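Long-range contacts in borrelidin polyketide synthase, type I (Streptomyces parvulus, PDB 6OBT), which probably dehydrates hydroxyacyl intermediates as the dehydratase domain of a modular polyketide synthase, during assembly of borrelidin: residues Ala40-Val45 with Trp86-Leu91; Asp53-Trp58 with Val124-Glu129; Cys99-Glu104 with Asp260-Ala265; Thr133-Met138 with Glu152-Ala157. All coordinates share one frame; numbering follows the deposited sequence.

Contact 1: residues Ala40-Val45 with Trp86-Leu91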
loop_
_atom_site.group_PDB
_atom_site.type_symbol
_atom_site.label_atom_id
_atom_site.label_comp_id
_atom_site.label_asym_id
_atom_site.label_seq_id
_atom_site.Cartn_x
_atom_site.Cartn_y
_atom_site.Cartn_z
ATOM N N ALA A 40 -5.788 -4.058 -9.367
ATOM C CA ALA A 40 -4.788 -5.032 -9.792
ATOM C C ALA A 40 -5.366 -6.250 -10.510
ATOM O O ALA A 40 -4.592 -7.035 -11.070
ATOM C CB ALA A 40 -3.955 -5.485 -8.584
ATOM N N GLY A 41 -6.687 -6.436 -10.507
ATOM C CA GLY A 41 -7.309 -7.456 -11.340
ATOM C C GLY A 41 -7.095 -8.903 -10.936
ATOM O O GLY A 41 -7.272 -9.798 -11.768
ATOM N N HIS A 42 -6.706 -9.166 -9.690
ATOM C CA HIS A 42 -6.569 -10.520 -9.171
ATOM C C HIS A 42 -7.497 -10.705 -7.983
ATOM O O HIS A 42 -7.666 -9.790 -7.172
ATOM C CB HIS A 42 -5.141 -10.829 -8.733
ATOM C CG HIS A 42 -4.869 -12.297 -8.596
ATOM N ND1 HIS A 42 -5.173 -13.012 -7.456
ATOM C CD2 HIS A 42 -4.358 -13.192 -9.477
ATOM C CE1 HIS A 42 -4.836 -14.278 -7.629
ATOM N NE2 HIS A 42 -4.343 -14.415 -8.851
ATOM N N ALA A 43 -8.074 -11.903 -7.876
ATOM C CA ALA A 43 -9.024 -12.185 -6.803
ATOM C C ALA A 43 -8.371 -12.091 -5.426
ATOM O O ALA A 43 -8.962 -11.535 -4.490
ATOM C CB ALA A 43 -9.646 -13.570 -7.003
ATOM N N PHE A 44 -7.145 -12.607 -5.282
ATOM C CA PHE A 44 -6.481 -12.607 -3.982
ATOM C C PHE A 44 -5.801 -11.282 -3.662
ATOM O O PHE A 44 -5.669 -10.941 -2.483
ATOM C CB PHE A 44 -5.429 -13.704 -3.901
ATOM C CG PHE A 44 -5.996 -15.097 -3.833
ATOM C CD1 PHE A 44 -7.330 -15.309 -3.532
ATOM C CD2 PHE A 44 -5.186 -16.187 -4.075
ATOM C CE1 PHE A 44 -7.846 -16.603 -3.479
ATOM C CE2 PHE A 44 -5.690 -17.475 -4.025
ATOM C CZ PHE A 44 -7.022 -17.682 -3.721
ATOM N N VAL A 45 -5.312 -10.555 -4.663
ATOM C CA VAL A 45 -4.682 -9.260 -4.389
ATOM C C VAL A 45 -5.348 -8.206 -5.265
ATOM O O VAL A 45 -4.839 -7.870 -6.343
ATOM C CB VAL A 45 -3.158 -9.314 -4.580
ATOM C CG1 VAL A 45 -2.528 -10.007 -3.388
ATOM C CG2 VAL A 45 -2.769 -10.029 -5.866
ATOM N N TRP A 86 1.104 -19.126 -4.169
ATOM C CA TRP A 86 2.167 -18.127 -4.180
ATOM C C TRP A 86 2.837 -18.052 -5.543
ATOM O O TRP A 86 3.322 -16.988 -5.931
ATOM C CB TRP A 86 3.198 -18.428 -3.099
ATOM C CG TRP A 86 2.604 -18.508 -1.677
ATOM C CD1 TRP A 86 2.613 -19.584 -0.852
ATOM C CD2 TRP A 86 1.932 -17.457 -0.963
ATOM N NE1 TRP A 86 1.982 -19.277 0.338
ATOM C CE2 TRP A 86 1.558 -17.977 0.291
ATOM C CE3 TRP A 86 1.604 -16.129 -1.271
ATOM C CZ2 TRP A 86 0.883 -17.208 1.255
ATOM C CZ3 TRP A 86 0.936 -15.369 -0.324
ATOM C CH2 TRP A 86 0.578 -15.913 0.923
ATOM N N VAL A 87 2.860 -19.156 -6.297
ATOM C CA VAL A 87 3.411 -19.082 -7.650
ATOM C C VAL A 87 2.468 -18.310 -8.565
ATOM O O VAL A 87 2.904 -17.484 -9.379
ATOM C CB VAL A 87 3.704 -20.490 -8.208
ATOM C CG1 VAL A 87 4.401 -20.365 -9.589
ATOM C CG2 VAL A 87 4.565 -21.268 -7.244
ATOM N N GLU A 88 1.167 -18.610 -8.479
ATOM C CA GLU A 88 0.154 -17.869 -9.219
ATOM C C GLU A 88 0.254 -16.364 -8.968
ATOM O O GLU A 88 0.193 -15.552 -9.914
ATOM C CB GLU A 88 -1.228 -18.423 -8.834
ATOM C CG GLU A 88 -2.400 -17.424 -8.904
ATOM C CD GLU A 88 -2.921 -17.281 -10.317
ATOM O OE1 GLU A 88 -3.957 -16.621 -10.533
ATOM O OE2 GLU A 88 -2.275 -17.842 -11.222
ATOM N N LEU A 89 0.408 -15.961 -7.696
ATOM C CA LEU A 89 0.546 -14.536 -7.391
ATOM C C LEU A 89 1.832 -13.964 -7.973
ATOM O O LEU A 89 1.845 -12.834 -8.456
ATOM C CB LEU A 89 0.497 -14.308 -5.871
ATOM C CG LEU A 89 -0.857 -14.612 -5.235
ATOM C CD1 LEU A 89 -0.812 -14.463 -3.700
ATOM C CD2 LEU A 89 -1.939 -13.749 -5.838
ATOM N N ALA A 90 2.933 -14.720 -7.915
ATOM C CA ALA A 90 4.168 -14.236 -8.519
ATOM C C ALA A 90 4.010 -14.060 -10.026
ATOM O O ALA A 90 4.479 -13.061 -10.591
ATOM C CB ALA A 90 5.316 -15.197 -8.209
ATOM N N LEU A 91 3.345 -15.016 -10.694
ATOM C CA LEU A 91 3.120 -14.903 -12.138
ATOM C C LEU A 91 2.276 -13.678 -12.463
ATOM O O LEU A 91 2.498 -13.006 -13.482
ATOM C CB LEU A 91 2.438 -16.168 -12.674
ATOM C CG LEU A 91 3.341 -17.391 -12.807
ATOM C CD1 LEU A 91 2.530 -18.700 -12.796
ATOM C CD2 LEU A 91 4.131 -17.277 -14.112
#
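H42 and E88 meet through a single hydrogen bond: NE2 of H42 donates to OE1 of E88 at 2.8 Å, with the N-H bent somewhat away from a straight line. The acceptor lies close to the plane of the imidazole, but the carboxylate is approached on its anti side and out of its own plane; the two planes stand 52° apart. Next to this polar pair, L89 lays its CD2 methyl over one face of the same ring, 3.8 Å from the ring centroid, in a CH-pi contact displaced toward CE1, which it approaches to 3.4 Å. That methyl also touches V45 CG2 at 3.8 Å and CB of F44 at 4.0 Å, so one leucine branch fills the angle between three loop side chains. The contact thus fixes the loop between strands 38-39 and 47-50 on helix 83-97, the long helix that the strands of the first hotdog half wrap around in this double-hotdog dehydratase fold. Further out, the imidazole is gripped at its other nitrogen: the backbone N of F44 donates to H42 ND1 at 3.0 Å, which leaves NE2 as the donor and fixes the rotation of the ring. With CG anti to the backbone N (chi1 -162°), H42 reaches over to the helix, where H92 and Y224 also meet its ring. E88 has further duties. Its OE1 takes a second bond from the backbone N of G225 and its OE2 one from that of L226, so the carboxylate that holds H42 is itself pinned by the loop before helix 228-236. Y67 and Y224 each meet the F44 ring edge-to-face.

Contact 2: residues Asp53-Trp58 with Val124-Glu129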
loop_
_atom_site.group_PDB
_atom_site.type_symbol
_atom_site.label_atom_id
_atom_site.label_comp_id
_atom_site.label_asym_id
_atom_site.label_seq_id
_atom_site.Cartn_x
_atom_site.Cartn_y
_atom_site.Cartn_z
ATOM N N ASP A 53 10.057 3.553 -3.694
ATOM C CA ASP A 53 11.190 2.647 -3.561
ATOM C C ASP A 53 11.710 2.112 -4.894
ATOM O O ASP A 53 12.821 1.573 -4.944
ATOM C CB ASP A 53 10.754 1.467 -2.683
ATOM C CG ASP A 53 11.806 1.044 -1.679
ATOM O OD1 ASP A 53 12.898 0.611 -2.104
ATOM O OD2 ASP A 53 11.526 1.123 -0.462
ATOM N N GLY A 54 10.948 2.255 -5.974
ATOM C CA GLY A 54 10.992 1.259 -7.022
ATOM C C GLY A 54 10.248 -0.005 -6.655
ATOM O O GLY A 54 10.190 -0.943 -7.463
ATOM N N GLN A 55 9.666 -0.052 -5.463
ATOM C CA GLN A 55 8.891 -1.188 -5.002
ATOM C C GLN A 55 7.449 -1.079 -5.453
ATOM O O GLN A 55 6.902 0.017 -5.603
ATOM C CB GLN A 55 8.910 -1.284 -3.476
ATOM C CG GLN A 55 10.025 -2.122 -2.918
ATOM C CD GLN A 55 9.813 -2.466 -1.460
ATOM O OE1 GLN A 55 9.098 -1.766 -0.737
ATOM N NE2 GLN A 55 10.442 -3.548 -1.018
ATOM N N ARG A 56 6.826 -2.238 -5.626
ATOM C CA ARG A 56 5.398 -2.343 -5.880
ATOM C C ARG A 56 4.860 -3.432 -4.975
ATOM O O ARG A 56 5.444 -4.521 -4.908
ATOM C CB ARG A 56 5.081 -2.683 -7.340
ATOM C CG ARG A 56 5.631 -1.717 -8.377
ATOM C CD ARG A 56 5.026 -2.022 -9.749
ATOM N NE ARG A 56 3.564 -2.091 -9.696
ATOM C CZ ARG A 56 2.792 -2.423 -10.726
ATOM N NH1 ARG A 56 3.341 -2.729 -11.897
ATOM N NH2 ARG A 56 1.471 -2.457 -10.586
ATOM N N VAL A 57 3.737 -3.167 -4.318
ATOM C CA VAL A 57 3.168 -4.111 -3.362
ATOM C C VAL A 57 1.743 -4.433 -3.779
ATOM O O VAL A 57 0.940 -3.522 -4.003
ATOM C CB VAL A 57 3.205 -3.557 -1.929
ATOM C CG1 VAL A 57 2.544 -4.552 -0.958
ATOM C CG2 VAL A 57 4.641 -3.290 -1.506
ATOM N N TRP A 58 1.434 -5.726 -3.898
ATOM C CA TRP A 58 0.064 -6.179 -4.092
ATOM C C TRP A 58 -0.488 -6.587 -2.731
ATOM O O TRP A 58 0.219 -7.197 -1.924
ATOM C CB TRP A 58 -0.022 -7.361 -5.083
ATOM C CG TRP A 58 0.144 -6.952 -6.542
ATOM C CD1 TRP A 58 -0.837 -6.847 -7.497
ATOM C CD2 TRP A 58 1.366 -6.589 -7.183
ATOM N NE1 TRP A 58 -0.287 -6.446 -8.703
ATOM C CE2 TRP A 58 1.064 -6.285 -8.530
ATOM C CE3 TRP A 58 2.696 -6.478 -6.747
ATOM C CZ2 TRP A 58 2.039 -5.873 -9.437
ATOM C CZ3 TRP A 58 3.664 -6.076 -7.659
ATOM C CH2 TRP A 58 3.328 -5.778 -8.985
ATOM N N VAL A 124 5.439 -8.384 -2.555
ATOM C CA VAL A 124 6.349 -7.250 -2.596
ATOM C C VAL A 124 7.347 -7.477 -3.715
ATOM O O VAL A 124 8.158 -8.410 -3.649
ATOM C CB VAL A 124 7.075 -7.053 -1.260
ATOM C CG1 VAL A 124 8.118 -5.967 -1.410
ATOM C CG2 VAL A 124 6.074 -6.709 -0.144
ATOM N N VAL A 125 7.313 -6.617 -4.728
ATOM C CA VAL A 125 8.196 -6.739 -5.881
ATOM C C VAL A 125 9.157 -5.564 -5.865
ATOM O O VAL A 125 8.729 -4.406 -5.785
ATOM C CB VAL A 125 7.400 -6.808 -7.194
ATOM C CG1 VAL A 125 8.358 -6.833 -8.382
ATOM C CG2 VAL A 125 6.499 -8.065 -7.192
ATOM N N THR A 126 10.456 -5.861 -5.925
ATOM C CA THR A 126 11.495 -4.858 -5.753
ATOM C C THR A 126 12.458 -4.891 -6.933
ATOM O O THR A 126 12.958 -5.960 -7.310
ATOM C CB THR A 126 12.250 -5.075 -4.437
ATOM O OG1 THR A 126 11.309 -5.193 -3.360
ATOM C CG2 THR A 126 13.165 -3.891 -4.156
ATOM N N GLU A 127 12.713 -3.725 -7.520
ATOM C CA GLU A 127 13.680 -3.658 -8.605
ATOM C C GLU A 127 15.087 -3.895 -8.059
ATOM O O GLU A 127 15.366 -3.686 -6.877
ATOM C CB GLU A 127 13.596 -2.311 -9.323
ATOM C CG GLU A 127 12.294 -2.105 -10.083
ATOM C CD GLU A 127 11.947 -0.635 -10.262
ATOM O OE1 GLU A 127 12.868 0.166 -10.527
ATOM O OE2 GLU A 127 10.753 -0.282 -10.140
ATOM N N THR A 128 15.972 -4.362 -8.929
ATOM C CA THR A 128 17.336 -4.701 -8.546
ATOM C C THR A 128 18.310 -3.782 -9.271
ATOM O O THR A 128 17.917 -2.858 -9.990
ATOM C CB THR A 128 17.652 -6.167 -8.863
ATOM O OG1 THR A 128 17.606 -6.371 -10.281
ATOM C CG2 THR A 128 16.646 -7.093 -8.195
ATOM N N GLU A 129 19.602 -4.051 -9.075
ATOM C CA GLU A 129 20.643 -3.352 -9.815
ATOM C C GLU A 129 20.828 -3.900 -11.223
ATOM O O GLU A 129 21.611 -3.336 -11.996
ATOM C CB GLU A 129 21.968 -3.422 -9.054
ATOM C CG GLU A 129 21.923 -2.793 -7.670
ATOM C CD GLU A 129 21.959 -1.276 -7.714
ATOM O OE1 GLU A 129 22.151 -0.714 -8.813
ATOM O OE2 GLU A 129 21.799 -0.645 -6.646
HETATM O O HOH W 1 8.863 -3.155 -8.696
#
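Q55 has its first torsion at -91°, off the staggered values, and runs on extended beyond CG, which lays its amide alongside T126; there NE2 donates to OG1 of T126 at 3.0 Å. T126 offers that oxygen because OG1 sits anti to its own carbonyl carbon (chi1 -51°), and the two side chains point the same way from the sheet. The amide nitrogen also brushes CG1 of V124 at 3.4 Å, and V124 CG2 then meets V57 CG2 on this same face. On the other face, V125 presses CG2 against the six-membered ring of W58, 3.5 Å from CZ3, while W58 CZ2 lies over one face of the R56 guanidinium. R56 is anchored beyond by a salt bridge to D50, and W58 NE1 by Q96. Between the faces, R56 and V125 exchange two backbone hydrogen bonds, R56 N to V125 O and V125 N to R56 O. Near the turn, G54 O and E127 OE2, two acceptors, approach to 2.8 Å; a water bridges G54 O to V125 O. V57 also packs on L51 of the second subunit. This is antiparallel pairing of strands 55-62 and 119-127, neighbours in the curved sheet of the first hotdog half.

Contact 3: residues Cys99-Glu104 with Asp260-Ala265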
loop_
_atom_site.group_PDB
_atom_site.type_symbol
_atom_site.label_atom_id
_atom_site.label_comp_id
_atom_site.label_asym_id
_atom_site.label_seq_id
_atom_site.Cartn_x
_atom_site.Cartn_y
_atom_site.Cartn_z
ATOM N N CYS A 99 7.917 -8.785 -16.086
ATOM C CA CYS A 99 8.777 -9.952 -15.873
ATOM C C CYS A 99 7.918 -11.202 -16.068
ATOM O O CYS A 99 7.274 -11.685 -15.137
ATOM C CB CYS A 99 9.411 -9.927 -14.475
ATOM S SG CYS A 99 10.640 -8.625 -14.166
ATOM N N ASP A 100 7.915 -11.732 -17.282
ATOM C CA ASP A 100 7.024 -12.832 -17.632
ATOM C C ASP A 100 7.491 -14.187 -17.106
ATOM O O ASP A 100 6.898 -15.212 -17.470
ATOM C CB ASP A 100 6.861 -12.898 -19.149
ATOM C CG ASP A 100 8.146 -13.269 -19.847
ATOM O OD1 ASP A 100 8.186 -14.323 -20.515
ATOM O OD2 ASP A 100 9.126 -12.504 -19.712
ATOM N N SER A 101 8.526 -14.239 -16.274
ATOM C CA SER A 101 9.039 -15.516 -15.800
ATOM C C SER A 101 9.267 -15.457 -14.300
ATOM O O SER A 101 9.788 -14.466 -13.775
ATOM C CB SER A 101 10.344 -15.899 -16.502
ATOM O OG SER A 101 10.956 -17.016 -15.873
ATOM N N VAL A 102 8.847 -16.516 -13.616
ATOM C CA VAL A 102 9.249 -16.747 -12.229
ATOM C C VAL A 102 10.528 -17.571 -12.336
ATOM O O VAL A 102 10.501 -18.795 -12.487
ATOM C CB VAL A 102 8.152 -17.436 -11.413
ATOM C CG1 VAL A 102 8.609 -17.658 -9.981
ATOM C CG2 VAL A 102 6.868 -16.590 -11.415
ATOM N N ASP A 103 11.667 -16.870 -12.354
ATOM C CA ASP A 103 12.962 -17.543 -12.403
ATOM C C ASP A 103 13.110 -18.521 -11.251
ATOM O O ASP A 103 13.687 -19.607 -11.407
ATOM C CB ASP A 103 14.096 -16.515 -12.352
ATOM C CG ASP A 103 14.301 -15.785 -13.673
ATOM O OD1 ASP A 103 15.241 -14.962 -13.749
ATOM O OD2 ASP A 103 13.521 -16.020 -14.624
ATOM N N GLU A 104 12.587 -18.152 -10.083
ATOM C CA GLU A 104 12.859 -18.879 -8.852
ATOM C C GLU A 104 11.812 -18.484 -7.821
ATOM O O GLU A 104 11.578 -17.288 -7.612
ATOM C CB GLU A 104 14.269 -18.532 -8.359
ATOM C CG GLU A 104 15.051 -19.659 -7.755
ATOM C CD GLU A 104 16.137 -19.147 -6.828
ATOM O OE1 GLU A 104 16.242 -19.655 -5.688
ATOM O OE2 GLU A 104 16.881 -18.229 -7.243
ATOM N N ASP A 260 11.770 -21.468 -13.075
ATOM C CA ASP A 260 11.426 -21.189 -14.473
ATOM C C ASP A 260 9.968 -21.544 -14.787
ATOM O O ASP A 260 9.669 -22.402 -15.625
ATOM C CB ASP A 260 12.381 -21.929 -15.418
ATOM C CG ASP A 260 13.811 -21.470 -15.271
ATOM O OD1 ASP A 260 14.715 -22.333 -15.289
ATOM O OD2 ASP A 260 14.031 -20.249 -15.125
ATOM N N VAL A 261 9.064 -20.815 -14.134
ATOM C CA VAL A 261 7.626 -20.973 -14.332
ATOM C C VAL A 261 7.138 -19.896 -15.291
ATOM O O VAL A 261 7.427 -18.706 -15.104
ATOM C CB VAL A 261 6.858 -20.888 -13.003
ATOM C CG1 VAL A 261 5.405 -21.293 -13.214
ATOM C CG2 VAL A 261 7.525 -21.743 -11.946
ATOM N N ARG A 262 6.396 -20.307 -16.320
ATOM C CA ARG A 262 5.795 -19.367 -17.255
ATOM C C ARG A 262 4.341 -19.737 -17.486
ATOM O O ARG A 262 3.998 -20.921 -17.587
ATOM C CB ARG A 262 6.543 -19.337 -18.605
ATOM C CG ARG A 262 7.997 -18.935 -18.495
ATOM C CD ARG A 262 8.379 -17.939 -19.573
ATOM N NE ARG A 262 8.785 -18.619 -20.795
ATOM C CZ ARG A 262 8.955 -18.013 -21.965
ATOM N NH1 ARG A 262 8.755 -16.705 -22.073
ATOM N NH2 ARG A 262 9.322 -18.711 -23.032
ATOM N N LEU A 263 3.491 -18.717 -17.565
ATOM C CA LEU A 263 2.071 -18.896 -17.835
ATOM C C LEU A 263 1.759 -18.235 -19.170
ATOM O O LEU A 263 1.950 -17.022 -19.327
ATOM C CB LEU A 263 1.225 -18.304 -16.703
ATOM C CG LEU A 263 -0.286 -18.456 -16.855
ATOM C CD1 LEU A 263 -0.679 -19.939 -16.754
ATOM C CD2 LEU A 263 -1.037 -17.649 -15.819
ATOM N N PHE A 264 1.295 -19.036 -20.137
ATOM C CA PHE A 264 1.091 -18.523 -21.486
ATOM C C PHE A 264 -0.337 -18.088 -21.752
ATOM O O PHE A 264 -0.571 -17.326 -22.694
ATOM C CB PHE A 264 1.513 -19.578 -22.514
ATOM C CG PHE A 264 2.905 -20.094 -22.288
ATOM C CD1 PHE A 264 4.001 -19.303 -22.617
ATOM C CD2 PHE A 264 3.122 -21.337 -21.733
ATOM C CE1 PHE A 264 5.293 -19.761 -22.391
ATOM C CE2 PHE A 264 4.406 -21.792 -21.506
ATOM C CZ PHE A 264 5.488 -20.995 -21.830
ATOM N N ALA A 265 -1.283 -18.491 -20.909
ATOM C CA ALA A 265 -2.687 -18.217 -21.159
ATOM C C ALA A 265 -3.420 -18.126 -19.837
ATOM O O ALA A 265 -3.084 -18.836 -18.887
ATOM C CB ALA A 265 -3.319 -19.323 -22.011
HETATM O O HOH W 2 4.466 -15.965 -17.315
#
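R262 runs alongside D100, its aliphatic CD lying 3.7 Å from D100 OD1, and closes a salt bridge there: NH1 donates to that oxygen at 2.9 Å. The carboxylate oxygen sits in the guanidinium plane, at its edge, although the two flat groups are turned 68° from each other. Bends at chi2 and chi3 fold the arginine back to this position, and F264 CE1 lies over one face of the guanidinium, toward its rim. Each charged end has a further grip, D100 OD2 from the backbone N of G158 and R262 NH2 on the carbonyl of P160; D100 is nevertheless poorly ordered. A water joins D100 O to L263 N. Inward, V102 and V261 exchange a pair of backbone hydrogen bonds, each 3.0 Å between N and O, and set their CB atoms 4.0 Å apart beneath helix 83-97. D260 N reaches D103 O at 3.1 Å from well above the carbonyl plane. The OD2 atoms of D103 and D260 lie 4.3 Å apart and probably disfavour each other. S101 OG donates to D103 OD2. D260, at positive phi, and V261 both face V102 in a G1 beta bulge. Here strands 101-107 and 254-263 run antiparallel at the junction between the two halves of a double-hotdog fold.

Contact 4: residues Thr133-Met138 with Glu152-Ala157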
loop_
_atom_site.group_PDB
_atom_site.type_symbol
_atom_site.label_atom_id
_atom_site.label_comp_id
_atom_site.label_asym_id
_atom_site.label_seq_id
_atom_site.Cartn_x
_atom_site.Cartn_y
_atom_site.Cartn_z
ATOM N N THR A 133 15.313 -8.076 -13.940
ATOM C CA THR A 133 15.353 -9.035 -12.839
ATOM C C THR A 133 14.909 -8.336 -11.563
ATOM O O THR A 133 15.472 -7.300 -11.192
ATOM C CB THR A 133 16.758 -9.622 -12.662
ATOM O OG1 THR A 133 17.090 -10.434 -13.796
ATOM C CG2 THR A 133 16.817 -10.472 -11.405
ATOM N N ARG A 134 13.904 -8.899 -10.891
ATOM C CA ARG A 134 13.328 -8.298 -9.698
ATOM C C ARG A 134 13.123 -9.361 -8.630
ATOM O O ARG A 134 12.839 -10.520 -8.932
ATOM C CB ARG A 134 11.991 -7.605 -10.016
ATOM C CG ARG A 134 12.115 -6.474 -11.032
ATOM C CD ARG A 134 10.861 -5.626 -11.075
ATOM N NE ARG A 134 10.833 -4.767 -12.252
ATOM C CZ ARG A 134 9.984 -3.760 -12.423
ATOM N NH1 ARG A 134 9.091 -3.472 -11.482
ATOM N NH2 ARG A 134 10.023 -3.047 -13.540
ATOM N N THR A 135 13.296 -8.967 -7.373
ATOM C CA THR A 135 12.970 -9.883 -6.295
ATOM C C THR A 135 11.482 -9.815 -5.985
ATOM O O THR A 135 10.807 -8.824 -6.261
ATOM C CB THR A 135 13.761 -9.552 -5.036
ATOM O OG1 THR A 135 13.361 -8.260 -4.565
ATOM C CG2 THR A 135 15.245 -9.542 -5.343
ATOM N N VAL A 136 10.966 -10.897 -5.417
ATOM C CA VAL A 136 9.572 -10.962 -5.002
ATOM C C VAL A 136 9.524 -11.706 -3.678
ATOM O O VAL A 136 10.292 -12.649 -3.457
ATOM C CB VAL A 136 8.671 -11.631 -6.068
ATOM C CG1 VAL A 136 9.090 -13.102 -6.365
ATOM C CG2 VAL A 136 7.218 -11.560 -5.655
ATOM N N SER A 137 8.655 -11.254 -2.781
ATOM C CA SER A 137 8.441 -11.957 -1.524
ATOM C C SER A 137 6.970 -11.872 -1.163
ATOM O O SER A 137 6.280 -10.914 -1.524
ATOM C CB SER A 137 9.329 -11.414 -0.394
ATOM O OG SER A 137 9.086 -10.034 -0.116
ATOM N N MET A 138 6.499 -12.908 -0.470
ATOM C CA MET A 138 5.097 -13.092 -0.109
ATOM C C MET A 138 4.974 -13.176 1.406
ATOM O O MET A 138 5.728 -13.914 2.049
ATOM C CB MET A 138 4.538 -14.366 -0.733
ATOM C CG MET A 138 4.338 -14.274 -2.244
ATOM S SD MET A 138 5.894 -14.259 -3.127
ATOM C CE MET A 138 5.271 -14.517 -4.794
ATOM N N GLU A 152 9.894 -16.500 -1.175
ATOM C CA GLU A 152 10.842 -15.524 -1.692
ATOM C C GLU A 152 11.347 -16.024 -3.035
ATOM O O GLU A 152 11.444 -17.235 -3.258
ATOM C CB GLU A 152 12.014 -15.287 -0.728
ATOM C CG GLU A 152 11.578 -14.625 0.594
ATOM C CD GLU A 152 12.738 -14.231 1.486
ATOM O OE1 GLU A 152 13.013 -14.956 2.464
ATOM O OE2 GLU A 152 13.369 -13.187 1.223
ATOM N N GLY A 153 11.642 -15.094 -3.932
ATOM C CA GLY A 153 12.082 -15.520 -5.245
ATOM C C GLY A 153 12.515 -14.369 -6.124
ATOM O O GLY A 153 12.715 -13.240 -5.664
ATOM N N ILE A 154 12.645 -14.691 -7.412
ATOM C CA ILE A 154 13.243 -13.829 -8.429
ATOM C C ILE A 154 12.355 -13.872 -9.663
ATOM O O ILE A 154 12.038 -14.960 -10.160
ATOM C CB ILE A 154 14.666 -14.293 -8.808
ATOM C CG1 ILE A 154 15.518 -14.548 -7.563
ATOM C CG2 ILE A 154 15.322 -13.329 -9.795
ATOM C CD1 ILE A 154 16.122 -13.311 -6.983
ATOM N N LEU A 155 11.962 -12.702 -10.159
ATOM C CA LEU A 155 11.205 -12.591 -11.396
ATOM C C LEU A 155 12.148 -12.174 -12.512
ATOM O O LEU A 155 13.006 -11.308 -12.319
ATOM C CB LEU A 155 10.063 -11.587 -11.267
ATOM C CG LEU A 155 9.144 -11.849 -10.073
ATOM C CD1 LEU A 155 8.238 -10.641 -9.826
ATOM C CD2 LEU A 155 8.336 -13.135 -10.306
ATOM N N GLY A 156 11.998 -12.808 -13.680
ATOM C CA GLY A 156 12.913 -12.601 -14.776
ATOM C C GLY A 156 12.174 -12.412 -16.089
ATOM O O GLY A 156 10.949 -12.532 -16.169
ATOM N N ALA A 157 12.953 -12.103 -17.114
ATOM C CA ALA A 157 12.425 -11.888 -18.448
ATOM C C ALA A 157 12.449 -13.187 -19.237
ATOM O O ALA A 157 13.345 -14.021 -19.073
ATOM C CB ALA A 157 13.233 -10.821 -19.184
#
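V136 lays its CG1 methyl on one face of the peptide carbonyl of G153, 3.7 Å from both C and O. On that same face the backbone N of V136 donates to G153 O at 2.9 Å, coming from well above the carbonyl plane and not onto a lone pair. CG1 is there because chi1 of V136 is 61°, which sets it between the backbone N and the carbonyl carbon. G153 has no side chain, and the valine methyl rests directly on its backbone. The neighbouring peptides are met differently: L155 N approaches R134 O nearly head-on at 2.7 Å, and R134 N reaches L155 O within the carbonyl plane. R134 with L155 and V136 with G153 are thus hydrogen-bonded pairs, alternating with the non-hydrogen-bonded T135-I154 and S137-E152, as in a regular antiparallel hairpin. The hairpin is that of strands 134-142 and 148-156, part of the first hotdog sheet, and the segments cross with a twist that leaves their directions 142° apart. Its two faces differ. Toward helix 83-97, V136 CB touches L155 CD1 at 3.9 Å, and L155 continues onto V102 of strand 101-107 and onto C99. The opposite face carries T133, whose CG2 meets I154 CG2 at 3.6 Å, the two side chains crossing at a slant; further along, S137 CB lies 4.0 Å from E152 CG. The polar ends on that face turn elsewhere, S137 OG to H139 NE2 and E152 OE1 to Q108 NE2. At the hairpin's open end, the T133 carbonyl accepts from T128 OG1.

Overall arrangement
Contact 1 is wholly buried, and its chemistry is a histidine-carboxylate bond beside apolar packing; contacts 2, 3 and 4 are partly buried strand pairings that rest mainly on backbone bonds. Helix 83-97 ties them together: A90 touches V102 of contact 3 and M138 of contact 4, while L91 packs on V261, and the loop of contact 1 reaches W58 of contact 2 through A40 and V45. Contacts 2 and 4 share a sheet, V124 N bonding S137 O between neighbouring strands, and contact 4 passes on to contact 3 through S101 and G156. Contact 3 joins the two hotdog halves and adds a partly exposed salt bridge.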